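PDB 4JJJ: cellulose 1,4-beta-cellobiosidase from Thermobifida fusca, which probably hydrolyses cellulose to cellobiose through its family 48 glycoside hydrolase catalytic domain, the part of the longer protein present here. Local coordinates for residues 8-11 with 12-16; 53-56 with 57-60. The protein carries 1 engineered substitution. All coordinates share one frame; numbering follows the deposited sequence.

Interaction 1: residues 8-11 with 12-16. With ZN (zinc ion), chain P.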
loop_
_atom_site.group_PDB
_atom_site.type_symbol
_atom_site.label_atom_id
_atom_site.label_comp_id
_atom_site.label_asym_id
_atom_site.label_seq_id
_atom_site.Cartn_x
_atom_site.Cartn_y
_atom_site.Cartn_z
ATOM N N GLU A 8 -17.358 -18.680 -9.499
ATOM C CA GLU A 8 -18.126 -17.759 -10.362
ATOM C C GLU A 8 -17.435 -16.392 -10.420
ATOM O O GLU A 8 -17.275 -15.804 -11.484
ATOM C CB GLU A 8 -19.548 -17.642 -9.896
ATOM C CG GLU A 8 -20.313 -16.559 -10.579
ATOM C CD GLU A 8 -21.705 -16.500 -10.128
ATOM O OE1 GLU A 8 -22.018 -16.395 -8.874
ATOM O OE2 GLU A 8 -22.517 -16.422 -11.169
ATOM N N GLN A 9 -17.128 -15.874 -9.240
ATOM C CA GLN A 9 -16.429 -14.584 -9.147
ATOM C C GLN A 9 -15.054 -14.642 -9.799
ATOM O O GLN A 9 -14.665 -13.726 -10.550
ATOM C CB GLN A 9 -16.364 -14.217 -7.643
ATOM C CG GLN A 9 -15.680 -12.890 -7.327
ATOM C CD GLN A 9 -16.402 -11.647 -7.775
ATOM O OE1 GLN A 9 -17.478 -11.663 -8.418
ATOM N NE2 GLN A 9 -15.807 -10.502 -7.433
ATOM N N TYR A 10 -14.240 -15.697 -9.516
ATOM C CA TYR A 10 -12.980 -15.941 -10.143
ATOM C C TYR A 10 -13.132 -15.848 -11.661
ATOM O O TYR A 10 -12.348 -15.211 -12.361
ATOM C CB TYR A 10 -12.437 -17.283 -9.684
ATOM C CG TYR A 10 -11.147 -17.685 -10.326
ATOM C CD1 TYR A 10 -11.161 -18.353 -11.544
ATOM C CD2 TYR A 10 -9.899 -17.336 -9.800
ATOM C CE1 TYR A 10 -9.985 -18.687 -12.190
ATOM C CE2 TYR A 10 -8.750 -17.639 -10.427
ATOM C CZ TYR A 10 -8.717 -18.331 -11.638
ATOM O OH TYR A 10 -7.524 -18.677 -12.243
ATOM N N GLU A 11 -14.117 -16.592 -12.216
ATOM C CA GLU A 11 -14.332 -16.606 -13.658
ATOM C C GLU A 11 -14.617 -15.261 -14.238
ATOM O O GLU A 11 -14.086 -14.902 -15.267
ATOM C CB GLU A 11 -15.425 -17.654 -14.012
ATOM C CG GLU A 11 -15.467 -18.033 -15.504
ATOM C CD GLU A 11 -16.114 -16.984 -16.400
ATOM O OE1 GLU A 11 -16.927 -16.130 -15.980
ATOM O OE2 GLU A 11 -15.770 -17.043 -17.606
ATOM N N LYS A 12 -15.402 -14.478 -13.558
ATOM C CA LYS A 12 -15.634 -13.081 -13.983
ATOM C C LYS A 12 -14.365 -12.218 -14.064
ATOM O O LYS A 12 -14.119 -11.512 -14.970
ATOM C CB LYS A 12 -16.662 -12.419 -13.061
ATOM C CG LYS A 12 -18.121 -12.876 -13.204
ATOM C CD LYS A 12 -19.010 -12.359 -12.082
ATOM C CE LYS A 12 -20.443 -12.799 -12.086
ATOM N NZ LYS A 12 -21.215 -12.214 -10.998
ATOM N N ILE A 13 -13.547 -12.361 -13.023
ATOM C CA ILE A 13 -12.316 -11.580 -12.916
ATOM C C ILE A 13 -11.401 -11.975 -14.064
ATOM O O ILE A 13 -10.663 -11.172 -14.667
ATOM C CB ILE A 13 -11.714 -11.776 -11.517
ATOM C CG1 ILE A 13 -12.556 -11.171 -10.441
ATOM C CG2 ILE A 13 -10.382 -11.078 -11.508
ATOM C CD1 ILE A 13 -12.161 -11.532 -9.079
ATOM N N LYS A 14 -11.348 -13.274 -14.402
ATOM C CA LYS A 14 -10.385 -13.791 -15.365
ATOM C C LYS A 14 -10.956 -13.804 -16.819
ATOM O O LYS A 14 -10.167 -14.153 -17.731
ATOM C CB LYS A 14 -9.947 -15.213 -14.961
ATOM C CG LYS A 14 -9.252 -15.293 -13.622
ATOM C CD LYS A 14 -7.907 -14.597 -13.632
ATOM C CE LYS A 14 -6.941 -15.118 -14.622
ATOM N NZ LYS A 14 -6.605 -16.541 -14.468
ATOM N N ASP A 15 -12.242 -13.525 -16.990
ATOM C CA ASP A 15 -12.814 -13.483 -18.358
ATOM C C ASP A 15 -12.391 -12.200 -19.077
ATOM O O ASP A 15 -12.635 -11.106 -18.617
ATOM C CB ASP A 15 -14.354 -13.661 -18.225
ATOM C CG ASP A 15 -15.054 -13.725 -19.589
ATOM O OD1 ASP A 15 -14.585 -13.094 -20.560
ATOM O OD2 ASP A 15 -16.096 -14.370 -19.637
ATOM N N PRO A 16 -11.644 -12.322 -20.191
ATOM C CA PRO A 16 -11.161 -11.102 -20.837
ATOM C C PRO A 16 -12.226 -10.072 -21.172
ATOM O O PRO A 16 -11.936 -8.852 -21.179
ATOM C CB PRO A 16 -10.517 -11.604 -22.138
ATOM C CG PRO A 16 -10.603 -13.039 -22.158
ATOM C CD PRO A 16 -11.295 -13.546 -20.915
HETATM ZN ZN ZN P . -16.649 -16.184 -19.085
HETATM O O HOH W 1 -19.862 -13.043 -8.730
#

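Interaction 2: residues 53-56 with 57-60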
loop_
_atom_site.group_PDB
_atom_site.type_symbol
_atom_site.label_atom_id
_atom_site.label_comp_id
_atom_site.label_asym_id
_atom_site.label_seq_id
_atom_site.Cartn_x
_atom_site.Cartn_y
_atom_site.Cartn_z
ATOM N N PHE A 53 -1.092 -6.509 -7.873
ATOM C CA PHE A 53 -0.363 -7.763 -8.074
ATOM C C PHE A 53 -0.391 -8.705 -6.887
ATOM O O PHE A 53 -0.642 -9.879 -7.064
ATOM C CB PHE A 53 1.107 -7.507 -8.540
ATOM C CG PHE A 53 1.296 -7.311 -9.993
ATOM C CD1 PHE A 53 1.468 -8.437 -10.846
ATOM C CD2 PHE A 53 1.397 -6.040 -10.563
ATOM C CE1 PHE A 53 1.690 -8.256 -12.185
ATOM C CE2 PHE A 53 1.552 -5.926 -11.926
ATOM C CZ PHE A 53 1.792 -6.972 -12.703
ATOM N N SER A 54 -0.369 -8.143 -5.664
ATOM C CA SER A 54 -0.472 -8.998 -4.483
ATOM C C SER A 54 -1.806 -9.677 -4.406
ATOM O O SER A 54 -1.926 -10.829 -3.992
ATOM C CB SER A 54 -0.111 -8.243 -3.217
ATOM O OG SER A 54 -1.020 -7.229 -2.843
ATOM N N TYR A 55 -2.881 -8.972 -4.818
ATOM C CA TYR A 55 -4.192 -9.539 -4.861
ATOM C C TYR A 55 -4.364 -10.579 -5.994
ATOM O O TYR A 55 -5.069 -11.556 -5.830
ATOM C CB TYR A 55 -5.276 -8.450 -4.943
ATOM C CG TYR A 55 -5.678 -7.909 -3.614
ATOM C CD1 TYR A 55 -6.727 -8.496 -2.896
ATOM C CD2 TYR A 55 -5.044 -6.798 -3.051
ATOM C CE1 TYR A 55 -7.095 -7.981 -1.684
ATOM C CE2 TYR A 55 -5.408 -6.303 -1.768
ATOM C CZ TYR A 55 -6.426 -6.860 -1.110
ATOM O OH TYR A 55 -6.869 -6.397 0.103
ATOM N N TYR A 56 -3.661 -10.374 -7.104
ATOM C CA TYR A 56 -3.660 -11.322 -8.215
ATOM C C TYR A 56 -3.059 -12.628 -7.731
ATOM O O TYR A 56 -3.617 -13.709 -7.927
ATOM C CB TYR A 56 -2.909 -10.724 -9.376
ATOM C CG TYR A 56 -2.764 -11.534 -10.656
ATOM C CD1 TYR A 56 -3.560 -12.641 -10.961
ATOM C CD2 TYR A 56 -1.742 -11.161 -11.570
ATOM C CE1 TYR A 56 -3.347 -13.356 -12.170
ATOM C CE2 TYR A 56 -1.518 -11.862 -12.748
ATOM C CZ TYR A 56 -2.315 -12.964 -12.959
ATOM O OH TYR A 56 -1.992 -13.726 -14.122
ATOM N N LEU A 57 -1.986 -12.540 -6.976
ATOM C CA LEU A 57 -1.377 -13.744 -6.333
ATOM C C LEU A 57 -2.434 -14.396 -5.484
ATOM O O LEU A 57 -2.622 -15.639 -5.491
ATOM C CB LEU A 57 -0.185 -13.422 -5.518
ATOM C CG LEU A 57 0.985 -12.838 -6.267
ATOM C CD1 LEU A 57 2.078 -12.458 -5.292
ATOM C CD2 LEU A 57 1.552 -13.824 -7.332
ATOM N N TRP A 58 -3.104 -13.606 -4.604
ATOM C CA TRP A 58 -4.061 -14.149 -3.669
ATOM C C TRP A 58 -5.170 -14.932 -4.379
ATOM O O TRP A 58 -5.580 -16.058 -3.972
ATOM C CB TRP A 58 -4.676 -13.070 -2.785
ATOM C CG TRP A 58 -5.151 -13.458 -1.463
ATOM C CD1 TRP A 58 -5.317 -14.710 -0.889
ATOM C CD2 TRP A 58 -5.485 -12.506 -0.424
ATOM N NE1 TRP A 58 -5.737 -14.584 0.410
ATOM C CE2 TRP A 58 -5.874 -13.236 0.717
ATOM C CE3 TRP A 58 -5.530 -11.091 -0.408
ATOM C CZ2 TRP A 58 -6.277 -12.620 1.915
ATOM C CZ3 TRP A 58 -5.929 -10.457 0.803
ATOM C CH2 TRP A 58 -6.269 -11.224 1.950
ATOM N N LEU A 59 -5.678 -14.371 -5.517
ATOM C CA LEU A 59 -6.730 -15.015 -6.238
ATOM C C LEU A 59 -6.268 -16.347 -6.814
ATOM O O LEU A 59 -7.011 -17.345 -6.718
ATOM C CB LEU A 59 -7.119 -14.114 -7.388
ATOM C CG LEU A 59 -8.324 -14.556 -8.263
ATOM C CD1 LEU A 59 -9.628 -14.387 -7.523
ATOM C CD2 LEU A 59 -8.332 -13.786 -9.559
ATOM N N GLU A 60 -5.082 -16.362 -7.401
ATOM C CA GLU A 60 -4.580 -17.618 -7.947
ATOM C C GLU A 60 -4.178 -18.617 -6.910
ATOM O O GLU A 60 -4.251 -19.815 -7.191
ATOM C CB GLU A 60 -3.442 -17.329 -8.975
ATOM C CG GLU A 60 -3.859 -16.469 -10.163
ATOM C CD GLU A 60 -4.875 -17.024 -11.092
ATOM O OE1 GLU A 60 -5.642 -17.971 -10.705
ATOM O OE2 GLU A 60 -4.949 -16.441 -12.196
HETATM O O HOH W 2 -2.545 -16.277 -13.612
#

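Interaction 1: residues 8-11 with 12-16
Glu11 and Asp15, one turn apart at the C-terminal end of helix 2-14, grip a zinc ion between their carboxylates. Glu11 OE2 lies 1.9 Å from the metal and Asp15 OD2 2.0 Å, each giving a single oxygen. The two side chains run alongside each other with carboxylate planes 81° apart, and the bend of Glu11 at chi2 (-76°) swings its carboxylate towards Asp15. Carboxylates suit this place because each offers an oxygen to the cation, whose charge probably offsets their mutual repulsion. On another side of the helix Lys14 CG sits over one face of the Tyr10 ring, 3.8 Å from its centroid, in a CH-pi contact. Bends at every torsion beyond CB curl Lys14 NZ round to Tyr10 OH in a weak hydrogen bond of 3.2 Å; the stronger partner of both polar ends is Glu60. Lys12, extended, crosses Gln9 at about a right angle, and one water links its NZ to Gln9 OE1. Lys12 NZ also bonds Asp537 O, and Gln9 NE2 bonds Gln623. Backbone i to i+4 bonds weaken at Asp15 N, where the chain leaves the helix. Two acids four residues apart, binding one zinc ion across the last turn of a helix, form an i, i+4 metal site.

Interaction 2: residues 53-56 with 57-60
Tyr55 and Trp58 reach out from helix 50-67 in the same direction, side by side, with their rings inclined at 41° and neither stacked nor edge-to-face. Tyr55 CD1 and CE1 meet Trp58 CE3 and CZ3, on the six-membered part of the indole, with CE1 of Tyr55 3.7 Å from CZ3 of Trp58. Large flat groups suit this place, because the helix packs here against helices 223-242 and 620-637 and the rings fill the space between them. Tyr55 OH ends in a hydrogen bond to Glu625 of helix 620-637. A leucine in place of Tyr55 would probably leave Glu625 without this hydroxyl partner, and the six-membered ring of Trp58 would lose part of its packing.

Tyr56 and Glu60 meet on another side of the helix. With CG anti to the backbone N (chi1 180°), the Tyr56 ring extends towards Phe21, which it meets edge-to-face. Glu60 bends at chi2 (-64°), bringing OE2 to the edge of the Tyr56 ring, 3.5 Å from Tyr56 CE1. A water completes the link, accepting from Tyr56 OH at 2.7 Å and donating to Glu60 OE2 at 2.8 Å. The buried carboxylate is also held by Tyr10 and by Lys14; the positive charge of the lysine probably favours its ionised form.

Backbone bonds from Leu57 N to Phe53 O (3.0 Å) through Glu60 N to Tyr56 O keep the four pairs in regular alpha-helical register. Helix 50-67, which carries the predicted proton donor Glu51 in its first turn and packs against helices 71-83, 223-242 and 620-637, is consistent with an inner helix of the family 48 (alpha/alpha)6 barrel.

In the fold
Interaction 1 comes first along the chain, on helix 2-14, and interaction 2 follows on helix 50-67; their centres are 13 Å apart, within the same family 48 catalytic domain. The two helices are joined through Glu60, which takes a probable hydrogen bond from Tyr10 OH to its OE1 (2.5 Å) and a salt bridge from Lys14 NZ to its OE2 (2.8 Å). Leu59 packs beside this polar junction against Tyr10 and Ile13. Helix 620-637 touches both contacts, tying the N- and C-terminal parts of the chain together. Interaction 1 carries a zinc site farther from the chain's centre, whereas interaction 2 lies deeper, with Tyr55 close to Glu51, the predicted proton donor.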